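Local coordinates for protein Zn-dependent hydrolase of metallo-beta-lactamase superfamily TM0207 (Thermotoga maritima, PDB 1VJN) that probably acts as a zinc-dependent hydrolase of the metallo-beta-lactamase superfamily, on a substrate that is not established, at residues T16-G19 against F23-E26; V91-D96 against H126-A131; C119-L124 against K158-L163; D187-L192 against R212-M217. All blocks are in the same frame, centred on the assembly; numbering follows the deposited sequence.

Interaction 1 of 4, residues T16-G19 against F23-E26; sequences TWFG and FALE
W17 lies against F23 across the beta hairpin of strands 13-19 and 22-27. W17 CG is anti to the backbone N (chi1 -173°), which sends the side chain over one face of the F23 ring. CB stands 3.9 Å from F23 CE2, and CG meets the same atom. CD1 comes nearest, 3.5 Å from both CE2 and CZ of F23. NE1 still grazes F23 CZ but gives its hydrogen to the carbonyl of H20; CZ3 packs on M217 O, and the side chain also touches V219. The result is an offset stack, with the W17 five-membered ring and the F23 ring 4.4 Å apart at their centroids and their planes inclined by 21°. One residue along, T16 and A24 form an antiparallel hydrogen-bonded pair: T16 N to A24 O and A24 N to T16 O both measure 2.8 Å. On the sheet face of T16 and A24, a water joins T16 OG1, A24 O and E26 OE2. F18 brings the edge of its ring, at CE2, to A24 CB at 3.7 Å. Backbone bonds thus set the hairpin register, while dispersion between two stacked rings holds the end near the turn.

Interaction 2 of 4, residues V91-D96 against H126-A131; sequences VETFHD and HVLTPA
A single hydrogen bond from H126 to T93 O, backed by a small apolar touch of T93 on L128, ties the corner of strand 86-95 to the loop that leads into helix 130-136. H126 NE2 donates to T93 O at 2.7 Å, almost straight at 176°. The carbonyl oxygen lies in the plane of the imidazole, whereas the donor is tilted 27° from the carbonyl plane. H126 CG sits between its own backbone N and carbonyl carbon (chi1 56°), a rotamer that also brings ND1 to V127 O, 2.7 Å away. That second oxygen is again in the ring plane, but here the donor stands above the plane of the carbonyl. T93 CG2 meets L128 CD2 at 4.1 Å, the two side chains crossing at a slant. T93 OG1 is taken by N106 ND2 of strand 105-113, and L128 goes on to V133 and I136 of the helix and to V160 of helix 154-163. With both ring nitrogens donating in plane to backbone carbonyls, the imidazole has little freedom to rotate about its CB-CG bond, and it probably carries both protons as an imidazolium, whose charge would strengthen the bond that pins the strand corner.

Interaction 3 of 4, residues C119-L124 against K158-L163; sequences CHLGDL and KEVADL
The carbonyl oxygen of L121 accepts from N106 ND2, with only a weak, long approach from L124 N (3.5 Å), in the turn from which L121 and L124 both reach V160. Their side chains point toward helix 154-163, and V160 offers each leucine a different methyl. L121 CD1 meets V160 CG1 tip to tip at 3.8 Å, while L124 CD2 approaches V160 CG2 at a looser 4.3 Å. The valine has CG1 anti to its backbone N (chi1 169°), a rotation that aims CG1 at L121 and leaves CG2 on the side of L124. Helix 154-163 is the connection of a beta-alpha-beta crossover between the parallel strands 141-145 and 168-172, and it packs on the eight-stranded sheet of the metallo-beta-lactamase fold; L121 also lies on L142 and V144, and A161 on I169. At the other side of the turn, G122 N donates to H120 ND1 at 3.1 Å, the nitrogen tilted 31° from the imidazole plane, and H120 NE2 binds A21 O. G122 has a positive phi of 71°, where the chain bends toward D123, whose side chain touches H57; in relatives an aspartate after this strand is a metal ligand, consistent with a similar place for D123 here.

Interaction 4 of 4, residues D187-L192 against R212-M217; sequences DDFLKL and RKVVVM
L190 lays its branched end across V214 and V216, where the short helix 187-190 packs on strand 213-216 of the eight-stranded sheet in the layered metallo-hydrolase fold. The leucine CD2 does most of the touching: it lies 3.7 Å from V214 CG1 and also 3.7 Å from V216 CG2. CD1 adds a looser approach to V216 CG2, at 4.0 Å. The CA-CB bond of L190 does not aim at the strand; with CG anti to the carbonyl carbon (chi1 -57°) and the chain then extended, the two methyls nonetheless end up against it. V214 and V216 present themselves on the same side because residues of a strand alternate, and V215 between them turns away toward V199.

F189 makes a second, slighter contact, its CE2 standing 4.2 Å from V214 CG1. Its ring is placed chiefly by other neighbours: P154 and A157 at helix 154-163, I169 and P171 on the adjoining strand 168-172, and F193, which meets it edge-to-face. Further out, backbone bonds fasten V214 and V216 to E197 on one flank, and V215 to I169 on the other, so the strand is bonded into the sheet on both edges. R198 touches both L190 and V216. Just before the strand, R212 forms a salt bridge with D162 and a hydrogen bond to A166 O. Within 187-192, K191 N bonds to D187 O at 3.1 Å and L192 N to F189 O at 3.0 Å.

Along the chain interaction 1 closes before the others open, interactions 2 and 3 alternate their segments, and interaction 4 comes last. The hairpin of interaction 1 belongs to the six-stranded sheet; the other three all reach the eight-stranded one. Interactions 2 and 3 have centres 11 Å apart and touch directly, L128 against V160 and T93 OG1 against L124 CD1. Interactions 3 and 4, 13 Å apart, are joined by the D162-R212 salt bridge. Interaction 1 lies about 18 Å from each of these centres. Its F23 packs on H120 of interaction 3, spanning the two sheets of the metallo-hydrolase sandwich, while W17 meets the backbone O of M217 just after strand 213-216.

Interaction 1 of 4, residues T16-G19 against F23-E26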
loop_
_atom_site.group_PDB
_atom_site.type_symbol
_atom_site.label_atom_id
_atom_site.label_comp_id
_atom_site.label_asym_id
_atom_site.label_seq_id
_atom_site.Cartn_x
_atom_site.Cartn_y
_atom_site.Cartn_z
ATOM N N THR A 16 -5.683 1.234 8.495
ATOM C CA THR A 16 -7.059 0.790 8.312
ATOM C C THR A 16 -7.294 0.523 6.849
ATOM O O THR A 16 -7.038 1.362 6.011
ATOM C CB THR A 16 -8.077 1.873 8.791
ATOM O OG1 THR A 16 -7.937 2.094 10.199
ATOM C CG2 THR A 16 -9.521 1.394 8.638
ATOM N N TRP A 17 -7.829 -0.646 6.555
ATOM C CA TRP A 17 -8.154 -0.998 5.201
ATOM C C TRP A 17 -9.647 -0.760 4.967
ATOM O O TRP A 17 -10.479 -1.201 5.731
ATOM C CB TRP A 17 -7.774 -2.449 4.945
ATOM C CG TRP A 17 -7.907 -2.854 3.533
ATOM C CD1 TRP A 17 -7.657 -2.096 2.409
ATOM C CD2 TRP A 17 -8.264 -4.139 3.077
ATOM N NE1 TRP A 17 -7.878 -2.841 1.291
ATOM C CE2 TRP A 17 -8.259 -4.104 1.678
ATOM C CE3 TRP A 17 -8.630 -5.329 3.718
ATOM C CZ2 TRP A 17 -8.576 -5.223 0.905
ATOM C CZ3 TRP A 17 -8.943 -6.440 2.948
ATOM C CH2 TRP A 17 -8.910 -6.377 1.559
ATOM N N PHE A 18 -9.961 -0.066 3.881
ATOM C CA PHE A 18 -11.341 0.206 3.470
ATOM C C PHE A 18 -11.754 -0.593 2.226
ATOM O O PHE A 18 -12.883 -0.468 1.739
ATOM C CB PHE A 18 -11.487 1.702 3.195
ATOM C CG PHE A 18 -11.409 2.520 4.426
ATOM C CD1 PHE A 18 -12.477 2.589 5.276
ATOM C CD2 PHE A 18 -10.246 3.186 4.756
ATOM C CE1 PHE A 18 -12.413 3.332 6.406
ATOM C CE2 PHE A 18 -10.178 3.924 5.902
ATOM C CZ PHE A 18 -11.254 4.004 6.718
ATOM N N GLY A 19 -10.836 -1.399 1.724
ATOM C CA GLY A 19 -11.074 -2.242 0.558
ATOM C C GLY A 19 -10.340 -1.742 -0.665
ATOM O O GLY A 19 -9.880 -0.623 -0.693
ATOM N N PHE A 23 -6.404 2.573 1.981
ATOM C CA PHE A 23 -5.992 2.492 3.359
ATOM C C PHE A 23 -5.890 3.873 3.989
ATOM O O PHE A 23 -5.494 4.838 3.319
ATOM C CB PHE A 23 -4.582 1.905 3.414
ATOM C CG PHE A 23 -4.470 0.510 2.879
ATOM C CD1 PHE A 23 -4.353 0.284 1.512
ATOM C CD2 PHE A 23 -4.425 -0.562 3.736
ATOM C CE1 PHE A 23 -4.251 -1.001 1.007
ATOM C CE2 PHE A 23 -4.305 -1.852 3.235
ATOM C CZ PHE A 23 -4.218 -2.068 1.872
ATOM N N ALA A 24 -6.242 3.967 5.258
ATOM C CA ALA A 24 -5.885 5.144 6.068
ATOM C C ALA A 24 -4.703 4.733 6.912
ATOM O O ALA A 24 -4.754 3.703 7.625
ATOM C CB ALA A 24 -7.049 5.652 6.948
ATOM N N LEU A 25 -3.625 5.509 6.780
ATOM C CA LEU A 25 -2.424 5.413 7.630
ATOM C C LEU A 25 -2.381 6.561 8.608
ATOM O O LEU A 25 -2.403 7.727 8.213
ATOM C CB LEU A 25 -1.142 5.473 6.778
ATOM C CG LEU A 25 -1.115 4.617 5.536
ATOM C CD1 LEU A 25 0.149 4.922 4.726
ATOM C CD2 LEU A 25 -1.186 3.166 5.920
ATOM N N GLU A 26 -2.301 6.247 9.884
ATOM C CA GLU A 26 -2.119 7.256 10.903
ATOM C C GLU A 26 -0.726 7.187 11.535
ATOM O O GLU A 26 -0.306 6.154 12.057
ATOM C CB GLU A 26 -3.174 7.117 11.965
ATOM C CG GLU A 26 -4.569 7.282 11.415
ATOM C CD GLU A 26 -5.645 6.856 12.395
ATOM O OE1 GLU A 26 -5.611 7.299 13.573
ATOM O OE2 GLU A 26 -6.535 6.088 11.981
HETATM O O HOH W 1 -5.848 4.007 10.381
#

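Interaction 2 of 4, residues V91-D96 against H126-A131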
loop_
_atom_site.group_PDB
_atom_site.type_symbol
_atom_site.label_atom_id
_atom_site.label_comp_id
_atom_site.label_asym_id
_atom_site.label_seq_id
_atom_site.Cartn_x
_atom_site.Cartn_y
_atom_site.Cartn_z
ATOM N N VAL A 91 7.193 7.457 -6.701
ATOM C CA VAL A 91 8.158 6.850 -7.666
ATOM C C VAL A 91 7.328 6.247 -8.775
ATOM O O VAL A 91 6.489 5.435 -8.502
ATOM C CB VAL A 91 9.039 5.772 -6.958
ATOM C CG1 VAL A 91 9.900 5.005 -7.911
ATOM C CG2 VAL A 91 9.881 6.406 -5.894
ATOM N N GLU A 92 7.503 6.713 -10.008
ATOM C CA GLU A 92 6.736 6.207 -11.130
ATOM C C GLU A 92 7.366 4.885 -11.550
ATOM O O GLU A 92 8.604 4.779 -11.631
ATOM C CB GLU A 92 6.779 7.194 -12.296
ATOM C CG GLU A 92 5.642 7.102 -13.308
ATOM C CD GLU A 92 5.447 8.455 -14.025
ATOM O OE1 GLU A 92 6.451 9.027 -14.550
ATOM O OE2 GLU A 92 4.302 8.971 -14.048
ATOM N N THR A 93 6.525 3.879 -11.736
ATOM C CA THR A 93 6.978 2.568 -12.179
ATOM C C THR A 93 6.488 2.228 -13.568
ATOM O O THR A 93 6.919 1.226 -14.168
ATOM C CB THR A 93 6.548 1.459 -11.234
ATOM O OG1 THR A 93 5.118 1.363 -11.089
ATOM C CG2 THR A 93 7.078 1.675 -9.887
ATOM N N PHE A 94 5.535 3.022 -14.040
ATOM C CA PHE A 94 5.037 2.904 -15.352
ATOM C C PHE A 94 4.519 4.265 -15.796
ATOM O O PHE A 94 3.909 5.012 -14.993
ATOM C CB PHE A 94 3.880 1.923 -15.413
ATOM C CG PHE A 94 3.282 1.841 -16.778
ATOM C CD1 PHE A 94 4.037 1.327 -17.821
ATOM C CD2 PHE A 94 2.009 2.352 -17.043
ATOM C CE1 PHE A 94 3.521 1.283 -19.127
ATOM C CE2 PHE A 94 1.476 2.312 -18.338
ATOM C CZ PHE A 94 2.240 1.780 -19.385
ATOM N N HIS A 95 4.741 4.565 -17.064
ATOM C CA HIS A 95 4.089 5.690 -17.739
ATOM C C HIS A 95 4.245 5.498 -19.257
ATOM O O HIS A 95 5.374 5.427 -19.733
ATOM C CB HIS A 95 4.707 7.016 -17.298
ATOM C CG HIS A 95 4.063 8.228 -17.909
ATOM N ND1 HIS A 95 4.048 8.463 -19.270
ATOM C CD2 HIS A 95 3.446 9.293 -17.337
ATOM C CE1 HIS A 95 3.432 9.608 -19.510
ATOM N NE2 HIS A 95 3.056 10.130 -18.354
ATOM N N ASP A 96 3.125 5.413 -19.994
ATOM C CA ASP A 96 3.129 5.038 -21.427
ATOM C C ASP A 96 3.563 6.170 -22.365
ATOM O O ASP A 96 3.368 7.346 -22.060
ATOM C CB ASP A 96 1.746 4.543 -21.863
ATOM N N HIS A 126 5.050 -5.025 -12.751
ATOM C CA HIS A 126 6.301 -5.732 -13.116
ATOM C C HIS A 126 7.154 -5.687 -11.851
ATOM O O HIS A 126 6.928 -4.880 -10.958
ATOM C CB HIS A 126 7.066 -5.039 -14.282
ATOM C CG HIS A 126 7.388 -3.600 -13.987
ATOM N ND1 HIS A 126 8.390 -3.223 -13.121
ATOM C CD2 HIS A 126 6.764 -2.450 -14.350
ATOM C CE1 HIS A 126 8.409 -1.907 -13.004
ATOM N NE2 HIS A 126 7.439 -1.412 -13.751
ATOM N N VAL A 127 8.093 -6.591 -11.741
ATOM C CA VAL A 127 9.021 -6.568 -10.600
ATOM C C VAL A 127 9.765 -5.238 -10.663
ATOM O O VAL A 127 10.144 -4.828 -11.742
ATOM C CB VAL A 127 9.996 -7.752 -10.701
ATOM C CG1 VAL A 127 11.164 -7.617 -9.709
ATOM C CG2 VAL A 127 9.230 -9.084 -10.491
ATOM N N LEU A 128 9.963 -4.543 -9.560
ATOM C CA LEU A 128 10.769 -3.295 -9.576
ATOM C C LEU A 128 12.149 -3.406 -10.279
ATOM O O LEU A 128 12.832 -4.404 -10.152
ATOM C CB LEU A 128 11.047 -2.808 -8.153
ATOM C CG LEU A 128 9.784 -2.475 -7.348
ATOM C CD1 LEU A 128 10.068 -2.276 -5.876
ATOM C CD2 LEU A 128 9.098 -1.278 -7.889
ATOM N N THR A 129 12.559 -2.357 -10.980
ATOM C CA THR A 129 13.890 -2.315 -11.601
ATOM C C THR A 129 14.896 -1.979 -10.503
ATOM O O THR A 129 14.517 -1.453 -9.428
ATOM C CB THR A 129 13.971 -1.209 -12.684
ATOM O OG1 THR A 129 13.745 0.047 -12.060
ATOM C CG2 THR A 129 12.845 -1.302 -13.732
ATOM N N PRO A 130 16.188 -2.220 -10.757
ATOM C CA PRO A 130 17.198 -1.793 -9.788
ATOM C C PRO A 130 17.090 -0.288 -9.398
ATOM O O PRO A 130 17.303 0.064 -8.236
ATOM C CB PRO A 130 18.505 -2.123 -10.492
ATOM C CG PRO A 130 18.147 -3.285 -11.402
ATOM C CD PRO A 130 16.772 -2.916 -11.905
ATOM N N ALA A 131 16.817 0.603 -10.368
ATOM C CA ALA A 131 16.650 2.029 -10.062
ATOM C C ALA A 131 15.517 2.218 -9.136
ATOM O O ALA A 131 15.624 2.998 -8.190
ATOM C CB ALA A 131 16.406 2.904 -11.337
#

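Interaction 3 of 4, residues C119-L124 against K158-L163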
loop_
_atom_site.group_PDB
_atom_site.type_symbol
_atom_site.label_atom_id
_atom_site.label_comp_id
_atom_site.label_asym_id
_atom_site.label_seq_id
_atom_site.Cartn_x
_atom_site.Cartn_y
_atom_site.Cartn_z
ATOM N N CYS A 119 5.213 1.504 2.412
ATOM C CA CYS A 119 5.152 1.555 0.939
ATOM C C CYS A 119 3.863 0.989 0.361
ATOM O O CYS A 119 3.543 -0.173 0.527
ATOM C CB CYS A 119 6.339 0.793 0.305
ATOM S SG CYS A 119 6.476 0.950 -1.494
ATOM N N HIS A 120 3.184 1.806 -0.429
ATOM C CA HIS A 120 2.018 1.366 -1.161
ATOM C C HIS A 120 2.429 1.222 -2.607
ATOM O O HIS A 120 2.733 2.203 -3.301
ATOM C CB HIS A 120 0.937 2.422 -1.045
ATOM C CG HIS A 120 -0.386 2.034 -1.617
ATOM N ND1 HIS A 120 -0.613 1.926 -2.974
ATOM C CD2 HIS A 120 -1.581 1.838 -1.014
ATOM C CE1 HIS A 120 -1.884 1.617 -3.169
ATOM N NE2 HIS A 120 -2.502 1.597 -1.997
ATOM N N LEU A 121 2.363 0.009 -3.112
ATOM C CA LEU A 121 2.870 -0.231 -4.449
ATOM C C LEU A 121 1.913 0.060 -5.616
ATOM O O LEU A 121 2.316 -0.053 -6.772
ATOM C CB LEU A 121 3.415 -1.638 -4.521
ATOM C CG LEU A 121 4.790 -1.891 -3.837
ATOM C CD1 LEU A 121 5.070 -3.387 -3.848
ATOM C CD2 LEU A 121 5.969 -1.114 -4.467
ATOM N N GLY A 122 0.674 0.431 -5.334
ATOM C CA GLY A 122 -0.295 0.761 -6.364
ATOM C C GLY A 122 -0.694 -0.533 -7.089
ATOM O O GLY A 122 -0.892 -1.555 -6.470
ATOM N N ASP A 123 -0.782 -0.459 -8.417
ATOM C CA ASP A 123 -1.124 -1.576 -9.286
ATOM C C ASP A 123 0.122 -2.053 -10.019
ATOM O O ASP A 123 0.103 -2.340 -11.195
ATOM C CB ASP A 123 -2.164 -1.068 -10.259
ATOM C CG ASP A 123 -3.460 -0.687 -9.547
ATOM O OD1 ASP A 123 -3.927 -1.481 -8.716
ATOM O OD2 ASP A 123 -4.059 0.377 -9.707
ATOM N N LEU A 124 1.205 -2.204 -9.282
ATOM C CA LEU A 124 2.510 -2.523 -9.833
ATOM C C LEU A 124 2.383 -3.727 -10.705
ATOM O O LEU A 124 1.854 -4.754 -10.252
ATOM C CB LEU A 124 3.503 -2.805 -8.728
ATOM C CG LEU A 124 4.932 -3.163 -9.184
ATOM C CD1 LEU A 124 5.613 -1.988 -9.841
ATOM C CD2 LEU A 124 5.711 -3.588 -7.994
ATOM N N LYS A 158 6.460 -11.625 -3.842
ATOM C CA LYS A 158 7.469 -12.031 -2.851
ATOM C C LYS A 158 8.877 -11.547 -3.261
ATOM O O LYS A 158 9.677 -11.168 -2.417
ATOM C CB LYS A 158 7.503 -13.552 -2.643
ATOM C CG LYS A 158 8.352 -13.984 -1.457
ATOM C CD LYS A 158 8.312 -15.507 -1.263
ATOM C CE LYS A 158 9.146 -15.957 -0.069
ATOM N NZ LYS A 158 10.451 -15.258 -0.077
ATOM N N GLU A 159 9.181 -11.607 -4.550
ATOM C CA GLU A 159 10.479 -11.136 -5.075
ATOM C C GLU A 159 10.705 -9.629 -4.769
ATOM O O GLU A 159 11.764 -9.212 -4.261
ATOM C CB GLU A 159 10.502 -11.414 -6.564
ATOM C CG GLU A 159 11.855 -11.370 -7.214
ATOM C CD GLU A 159 11.801 -11.721 -8.704
ATOM O OE1 GLU A 159 10.856 -12.443 -9.149
ATOM O OE2 GLU A 159 12.722 -11.258 -9.434
ATOM N N VAL A 160 9.669 -8.848 -5.030
ATOM C CA VAL A 160 9.639 -7.430 -4.689
ATOM C C VAL A 160 9.737 -7.222 -3.184
ATOM O O VAL A 160 10.504 -6.386 -2.711
ATOM C CB VAL A 160 8.351 -6.741 -5.238
ATOM C CG1 VAL A 160 8.173 -5.353 -4.687
ATOM C CG2 VAL A 160 8.393 -6.652 -6.752
ATOM N N ALA A 161 8.967 -7.977 -2.408
ATOM C CA ALA A 161 9.099 -7.877 -0.945
ATOM C C ALA A 161 10.523 -8.126 -0.510
ATOM O O ALA A 161 11.034 -7.415 0.335
ATOM C CB ALA A 161 8.197 -8.816 -0.268
ATOM N N ASP A 162 11.167 -9.144 -1.075
ATOM C CA ASP A 162 12.574 -9.407 -0.791
ATOM C C ASP A 162 13.512 -8.297 -1.254
ATOM O O ASP A 162 14.476 -7.974 -0.555
ATOM C CB ASP A 162 13.015 -10.727 -1.426
ATOM C CG ASP A 162 12.307 -11.955 -0.817
ATOM O OD1 ASP A 162 11.585 -11.824 0.210
ATOM O OD2 ASP A 162 12.413 -13.102 -1.324
ATOM N N LEU A 163 13.266 -7.721 -2.433
ATOM C CA LEU A 163 14.102 -6.636 -2.892
ATOM C C LEU A 163 14.079 -5.439 -1.941
ATOM O O LEU A 163 15.023 -4.680 -1.896
ATOM C CB LEU A 163 13.684 -6.150 -4.291
ATOM C CG LEU A 163 14.102 -7.092 -5.435
ATOM C CD1 LEU A 163 13.408 -6.772 -6.728
ATOM C CD2 LEU A 163 15.638 -7.097 -5.623
#

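Interaction 4 of 4, residues D187-L192 against R212-M217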
loop_
_atom_site.group_PDB
_atom_site.type_symbol
_atom_site.label_atom_id
_atom_site.label_comp_id
_atom_site.label_asym_id
_atom_site.label_seq_id
_atom_site.Cartn_x
_atom_site.Cartn_y
_atom_site.Cartn_z
ATOM N N ASP A 187 -4.496 -16.950 -1.052
ATOM C CA ASP A 187 -3.862 -18.207 -0.633
ATOM C C ASP A 187 -2.646 -18.586 -1.488
ATOM O O ASP A 187 -1.722 -19.219 -0.982
ATOM C CB ASP A 187 -4.875 -19.352 -0.660
ATOM C CG ASP A 187 -5.937 -19.254 0.458
ATOM O OD1 ASP A 187 -5.898 -18.324 1.318
ATOM O OD2 ASP A 187 -6.868 -20.100 0.543
ATOM N N ASP A 188 -2.629 -18.191 -2.777
ATOM C CA ASP A 188 -1.467 -18.463 -3.645
ATOM C C ASP A 188 -0.224 -17.703 -3.226
ATOM O O ASP A 188 0.884 -18.129 -3.446
ATOM C CB ASP A 188 -1.769 -18.084 -5.100
ATOM C CG ASP A 188 -2.736 -19.036 -5.763
ATOM O OD1 ASP A 188 -3.316 -19.912 -5.080
ATOM O OD2 ASP A 188 -2.993 -18.975 -6.978
ATOM N N PHE A 189 -0.398 -16.536 -2.663
ATOM C CA PHE A 189 0.717 -15.799 -2.089
ATOM C C PHE A 189 1.098 -16.376 -0.731
ATOM O O PHE A 189 2.281 -16.579 -0.425
ATOM C CB PHE A 189 0.291 -14.356 -2.003
ATOM C CG PHE A 189 1.329 -13.420 -1.489
ATOM C CD1 PHE A 189 2.487 -13.185 -2.195
ATOM C CD2 PHE A 189 1.099 -12.701 -0.301
ATOM C CE1 PHE A 189 3.416 -12.294 -1.737
ATOM C CE2 PHE A 189 2.040 -11.813 0.169
ATOM C CZ PHE A 189 3.190 -11.595 -0.544
ATOM N N LEU A 190 0.108 -16.676 0.099
ATOM C CA LEU A 190 0.389 -17.159 1.470
ATOM C C LEU A 190 1.206 -18.449 1.510
ATOM O O LEU A 190 2.012 -18.658 2.417
ATOM C CB LEU A 190 -0.911 -17.370 2.263
ATOM C CG LEU A 190 -1.816 -16.149 2.373
ATOM C CD1 LEU A 190 -3.072 -16.456 3.212
ATOM C CD2 LEU A 190 -1.066 -14.965 2.941
ATOM N N LYS A 191 0.974 -19.336 0.550
ATOM C CA LYS A 191 1.715 -20.584 0.483
ATOM C C LYS A 191 3.238 -20.400 0.278
ATOM O O LYS A 191 4.001 -21.333 0.458
ATOM C CB LYS A 191 1.123 -21.537 -0.570
ATOM C CG LYS A 191 1.036 -20.981 -1.985
ATOM C CD LYS A 191 1.457 -21.984 -3.070
ATOM C CE LYS A 191 0.650 -23.284 -3.063
ATOM N NZ LYS A 191 1.336 -24.365 -3.887
ATOM N N LEU A 192 3.685 -19.187 -0.034
ATOM C CA LEU A 192 5.095 -18.939 -0.288
ATOM C C LEU A 192 5.860 -18.566 0.961
ATOM O O LEU A 192 7.075 -18.368 0.909
ATOM C CB LEU A 192 5.225 -17.826 -1.336
ATOM C CG LEU A 192 4.555 -18.116 -2.690
ATOM C CD1 LEU A 192 4.641 -16.861 -3.595
ATOM C CD2 LEU A 192 5.152 -19.365 -3.390
ATOM N N ARG A 212 9.812 -10.424 9.738
ATOM C CA ARG A 212 8.903 -10.546 8.643
ATOM C C ARG A 212 7.618 -11.202 9.082
ATOM O O ARG A 212 7.637 -12.239 9.738
ATOM C CB ARG A 212 9.504 -11.374 7.520
ATOM C CG ARG A 212 8.465 -11.637 6.452
ATOM C CD ARG A 212 9.018 -12.037 5.178
ATOM N NE ARG A 212 9.627 -10.907 4.500
ATOM C CZ ARG A 212 10.258 -11.012 3.339
ATOM N NH1 ARG A 212 10.381 -12.205 2.752
ATOM N NH2 ARG A 212 10.785 -9.938 2.771
ATOM N N LYS A 213 6.498 -10.611 8.678
ATOM C CA LYS A 213 5.190 -11.211 8.912
ATOM C C LYS A 213 4.229 -10.784 7.808
ATOM O O LYS A 213 4.063 -9.593 7.549
ATOM C CB LYS A 213 4.640 -10.773 10.254
ATOM C CG LYS A 213 3.488 -11.630 10.770
ATOM C CD LYS A 213 3.112 -11.231 12.212
ATOM C CE LYS A 213 2.897 -9.697 12.403
ATOM N NZ LYS A 213 2.343 -9.304 13.744
ATOM N N VAL A 214 3.621 -11.765 7.160
ATOM C CA VAL A 214 2.560 -11.509 6.222
ATOM C C VAL A 214 1.229 -11.342 6.997
ATOM O O VAL A 214 0.852 -12.192 7.812
ATOM C CB VAL A 214 2.498 -12.637 5.186
ATOM C CG1 VAL A 214 1.318 -12.431 4.270
ATOM C CG2 VAL A 214 3.782 -12.688 4.387
ATOM N N VAL A 215 0.562 -10.214 6.791
ATOM C CA VAL A 215 -0.687 -9.889 7.477
ATOM C C VAL A 215 -1.778 -9.703 6.439
ATOM O O VAL A 215 -1.683 -8.794 5.596
ATOM C CB VAL A 215 -0.573 -8.619 8.319
ATOM C CG1 VAL A 215 -1.959 -8.210 8.900
ATOM C CG2 VAL A 215 0.422 -8.825 9.434
ATOM N N VAL A 216 -2.802 -10.547 6.534
ATOM C CA VAL A 216 -3.965 -10.527 5.674
ATOM C C VAL A 216 -5.064 -9.788 6.426
ATOM O O VAL A 216 -5.512 -10.232 7.484
ATOM C CB VAL A 216 -4.468 -11.959 5.345
ATOM C CG1 VAL A 216 -5.614 -11.913 4.347
ATOM C CG2 VAL A 216 -3.366 -12.790 4.787
HETATM N N MSE A 217 -5.473 -8.653 5.897
HETATM C CA MSE A 217 -6.553 -7.844 6.477
HETATM C C MSE A 217 -7.859 -8.212 5.803
HETATM O O MSE A 217 -7.864 -8.902 4.799
HETATM C CB MSE A 217 -6.255 -6.350 6.286
HETATM C CG MSE A 217 -4.848 -5.983 6.707
HETATM SE SE MSE A 217 -4.466 -4.058 6.947
HETATM C CE MSE A 217 -5.785 -3.621 8.382
#